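Local coordinates for RagB/SusD family nutrient uptake outer membrane protein (Bacteroides thetaiotaomicron, PDB 7KV2), which probably binds beta-glucans at the cell surface as the SusD-type partner of an outer-membrane nutrient uptake system, at residues A[143-148]-A[195-200]. Numbering follows the deposited sequence.
Sequences YEAQVI and EEVIQL
Ala-145 and Ile-148 meet Val-197 and Leu-200 in an apolar helix-helix contact that packs helix 137-162 against the C-terminal part of helix 183-200, toward the periphery of the chain. The segments run nearly antiparallel, at 153°, with axes 9.3 Å apart at closest approach. Alanine's small side chain suits this spacing, CA of Ala-145 lying 5.0 Å from CA of Val-197. No hydrogen bond joins the segments. Val-197 turns both methyls to the partner. CG2, anti to its own carbonyl carbon, meets CG2 of Ile-148 at 3.6 Å, the two side chains passing alongside with opposite headings. The same CG2 of Val-197 also lies against the backbone O of Ala-145, at 3.7 Å, while CG1 is 4.2 Å from CB of Ala-145. One turn on, Leu-200 spreads its two methyls over the backbone and flank of the other helix. Its CD1 rests 4.0 Å from N of Ala-145 and also touches CB of that residue; CD2 meets the carboxylate of Glu-144, 4.2 Å from OE1, the extended glutamate lying across the leucine nearly perpendicular to it. Glu-196 approaches only loosely, its OE1 4.5 Å from CD1 of Ile-148. Leu-203, in a loop, touches both Ala-145 and Val-197, and Val-220 of helix 217-231 continues the packing beyond Val-197. Val-147 packs instead on Val-125 and Ile-126 of helix 110-130. Such side-by-side, nearly antiparallel helices are characteristic of the tetratricopeptide-repeat-like helical scaffold of SusD-family proteins.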
ATOM      1  N   TYR A 143     -21.852  -8.734   8.017  1.00 32.48           N
ATOM      2  CA  TYR A 143     -20.860  -8.402   9.073  1.00 30.98           C
ATOM      3  C   TYR A 143     -19.676  -9.361   8.964  1.00 32.52           C
ATOM      4  O   TYR A 143     -18.512  -8.939   9.103  1.00 33.86           O
ATOM      5  CB  TYR A 143     -21.482  -8.454  10.473  1.00 34.60           C
ATOM      6  CG  TYR A 143     -22.668  -7.544  10.681  1.00 34.53           C
ATOM      7  CD1 TYR A 143     -22.841  -6.396   9.916  1.00 33.83           C
ATOM      8  CD2 TYR A 143     -23.628  -7.815  11.650  1.00 34.83           C
ATOM      9  CE1 TYR A 143     -23.936  -5.562  10.081  1.00 34.47           C
ATOM     10  CE2 TYR A 143     -24.715  -6.975  11.843  1.00 33.62           C
ATOM     11  CZ  TYR A 143     -24.889  -5.864  11.038  1.00 34.50           C
ATOM     12  OH  TYR A 143     -25.934  -5.000  11.197  1.00 35.04           O
ATOM     13  N   GLU A 144     -19.982 -10.642   8.786  1.00 30.18           N
ATOM     14  CA  GLU A 144     -19.003 -11.733   8.628  1.00 30.90           C
ATOM     15  C   GLU A 144     -18.160 -11.480   7.375  1.00 29.54           C
ATOM     16  O   GLU A 144     -16.936 -11.650   7.436  1.00 28.11           O
ATOM     17  CB  GLU A 144     -19.709 -13.077   8.420  1.00 34.64           C
ATOM     18  CG  GLU A 144     -20.249 -13.697   9.706  1.00 39.53           C
ATOM     19  CD  GLU A 144     -20.963 -15.045   9.536  1.00 44.33           C
ATOM     20  OE1 GLU A 144     -21.297 -15.422   8.377  1.00 46.61           O
ATOM     21  OE2 GLU A 144     -21.177 -15.719  10.563  1.00 45.50           O
ATOM     22  N   ALA A 145     -18.793 -11.168   6.255  1.00 26.20           N
ATOM     23  CA  ALA A 145     -18.070 -10.894   4.984  1.00 25.80           C
ATOM     24  C   ALA A 145     -17.052  -9.766   5.219  1.00 25.10           C
ATOM     25  O   ALA A 145     -15.910  -9.925   4.788  1.00 26.73           O
ATOM     26  CB  ALA A 145     -19.030 -10.573   3.877  1.00 25.82           C
ATOM     27  N   GLN A 146     -17.419  -8.691   5.902  1.00 24.25           N
ATOM     28  CA  GLN A 146     -16.492  -7.536   6.094  1.00 25.01           C
ATOM     29  C   GLN A 146     -15.315  -7.939   6.980  1.00 27.24           C
ATOM     30  O   GLN A 146     -14.126  -7.693   6.601  1.00 24.94           O
ATOM     31  CB  GLN A 146     -17.211  -6.333   6.695  1.00 24.77           C
ATOM     32  CG  GLN A 146     -18.351  -5.794   5.825  1.00 22.68           C
ATOM     33  CD  GLN A 146     -19.085  -4.700   6.559  1.00 25.96           C
ATOM     34  OE1 GLN A 146     -18.555  -3.605   6.758  1.00 21.26           O
ATOM     35  NE2 GLN A 146     -20.304  -4.996   7.018  1.00 26.38           N
ATOM     36  N   VAL A 147     -15.586  -8.531   8.146  1.00 25.34           N
ATOM     37  CA  VAL A 147     -14.484  -8.794   9.107  1.00 24.65           C
ATOM     38  C   VAL A 147     -13.646  -9.987   8.658  1.00 23.24           C
ATOM     39  O   VAL A 147     -12.480  -9.932   8.950  1.00 24.01           O
ATOM     40  CB  VAL A 147     -14.959  -8.898  10.572  1.00 28.72           C
ATOM     41  CG1 VAL A 147     -15.719  -7.643  10.976  1.00 29.26           C
ATOM     42  CG2 VAL A 147     -15.776 -10.162  10.837  1.00 28.59           C
ATOM     43  N   ILE A 148     -14.155 -11.003   7.951  1.00 23.86           N
ATOM     44  CA  ILE A 148     -13.256 -12.086   7.470  1.00 25.71           C
ATOM     45  C   ILE A 148     -12.340 -11.522   6.363  1.00 26.27           C
ATOM     46  O   ILE A 148     -11.150 -11.852   6.306  1.00 23.69           O
ATOM     47  CB  ILE A 148     -14.049 -13.317   7.002  1.00 27.76           C
ATOM     48  CG1 ILE A 148     -14.880 -13.940   8.132  1.00 31.74           C
ATOM     49  CG2 ILE A 148     -13.087 -14.318   6.390  1.00 28.34           C
ATOM     50  CD1 ILE A 148     -15.849 -15.016   7.631  1.00 36.52           C
ATOM     51  N   GLU A 195     -12.442 -17.393  -0.179  1.00 29.29           N
ATOM     52  CA  GLU A 195     -13.424 -18.262  -0.890  1.00 29.96           C
ATOM     53  C   GLU A 195     -14.759 -18.215  -0.131  1.00 29.60           C
ATOM     54  O   GLU A 195     -15.808 -18.043  -0.766  1.00 30.68           O
ATOM     55  CB  GLU A 195     -12.871 -19.679  -1.022  1.00 31.78           C
ATOM     56  CG  GLU A 195     -11.774 -19.787  -2.067  1.00 34.08           C
ATOM     57  CD  GLU A 195     -10.964 -21.087  -2.148  1.00 38.38           C
ATOM     58  OE1 GLU A 195     -11.061 -21.924  -1.232  1.00 36.17           O
ATOM     59  OE2 GLU A 195     -10.217 -21.223  -3.131  1.00 37.78           O
ATOM     60  N   GLU A 196     -14.706 -18.310   1.190  1.00 32.87           N
ATOM     61  CA  GLU A 196     -15.919 -18.306   2.052  1.00 33.88           C
ATOM     62  C   GLU A 196     -16.627 -16.966   1.951  1.00 32.21           C
ATOM     63  O   GLU A 196     -17.862 -16.940   1.943  1.00 29.90           O
ATOM     64  CB  GLU A 196     -15.561 -18.507   3.513  1.00 37.04           C
ATOM     65  CG  GLU A 196     -15.125 -19.913   3.824  1.00 41.17           C
ATOM     66  CD  GLU A 196     -14.669 -20.043   5.264  1.00 48.45           C
ATOM     67  OE1 GLU A 196     -15.014 -19.141   6.091  1.00 52.09           O
ATOM     68  OE2 GLU A 196     -13.948 -21.019   5.551  1.00 56.01           O
ATOM     69  N   VAL A 197     -15.877 -15.869   1.997  1.00 27.73           N
ATOM     70  CA  VAL A 197     -16.476 -14.517   1.903  1.00 25.71           C
ATOM     71  C   VAL A 197     -17.147 -14.403   0.535  1.00 23.61           C
ATOM     72  O   VAL A 197     -18.264 -13.852   0.455  1.00 29.71           O
ATOM     73  CB  VAL A 197     -15.406 -13.416   2.070  1.00 25.95           C
ATOM     74  CG1 VAL A 197     -15.907 -12.116   1.491  1.00 26.22           C
ATOM     75  CG2 VAL A 197     -14.980 -13.292   3.510  1.00 26.74           C
ATOM     76  N   ILE A 198     -16.477 -14.852  -0.522  1.00 24.50           N
ATOM     77  CA  ILE A 198     -17.027 -14.736  -1.899  1.00 25.39           C
ATOM     78  C   ILE A 198     -18.333 -15.540  -1.936  1.00 30.94           C
ATOM     79  O   ILE A 198     -19.332 -15.062  -2.506  1.00 26.12           O
ATOM     80  CB  ILE A 198     -15.991 -15.197  -2.935  1.00 29.93           C
ATOM     81  CG1 ILE A 198     -14.840 -14.171  -3.027  1.00 31.46           C
ATOM     82  CG2 ILE A 198     -16.637 -15.435  -4.288  1.00 30.58           C
ATOM     83  CD1 ILE A 198     -13.568 -14.657  -3.713  1.00 30.85           C
ATOM     84  N   GLN A 199     -18.314 -16.725  -1.337  1.00 30.77           N
ATOM     85  CA  GLN A 199     -19.482 -17.647  -1.406  1.00 31.45           C
ATOM     86  C   GLN A 199     -20.642 -17.109  -0.560  1.00 37.85           C
ATOM     87  O   GLN A 199     -21.772 -17.541  -0.821  1.00 37.26           O
ATOM     88  CB  GLN A 199     -19.052 -19.044  -0.972  1.00 31.44           C
ATOM     89  CG  GLN A 199     -18.097 -19.696  -1.956  1.00 35.54           C
ATOM     90  CD  GLN A 199     -17.491 -20.956  -1.380  1.00 39.02           C
ATOM     91  OE1 GLN A 199     -17.908 -21.423  -0.330  1.00 46.67           O
ATOM     92  NE2 GLN A 199     -16.485 -21.501  -2.038  1.00 41.77           N
ATOM     93  N   LEU A 200     -20.421 -16.231   0.430  1.00 35.69           N
ATOM     94  CA  LEU A 200     -21.558 -15.641   1.191  1.00 36.10           C
ATOM     95  C   LEU A 200     -22.451 -14.840   0.224  1.00 36.80           C
ATOM     96  O   LEU A 200     -23.659 -14.740   0.481  1.00 31.99           O
ATOM     97  CB  LEU A 200     -21.057 -14.769   2.348  1.00 34.72           C
ATOM     98  CG  LEU A 200     -20.506 -15.533   3.551  1.00 36.10           C
ATOM     99  CD1 LEU A 200     -19.786 -14.584   4.492  1.00 38.29           C
ATOM    100  CD2 LEU A 200     -21.607 -16.279   4.304  1.00 34.10           C
TER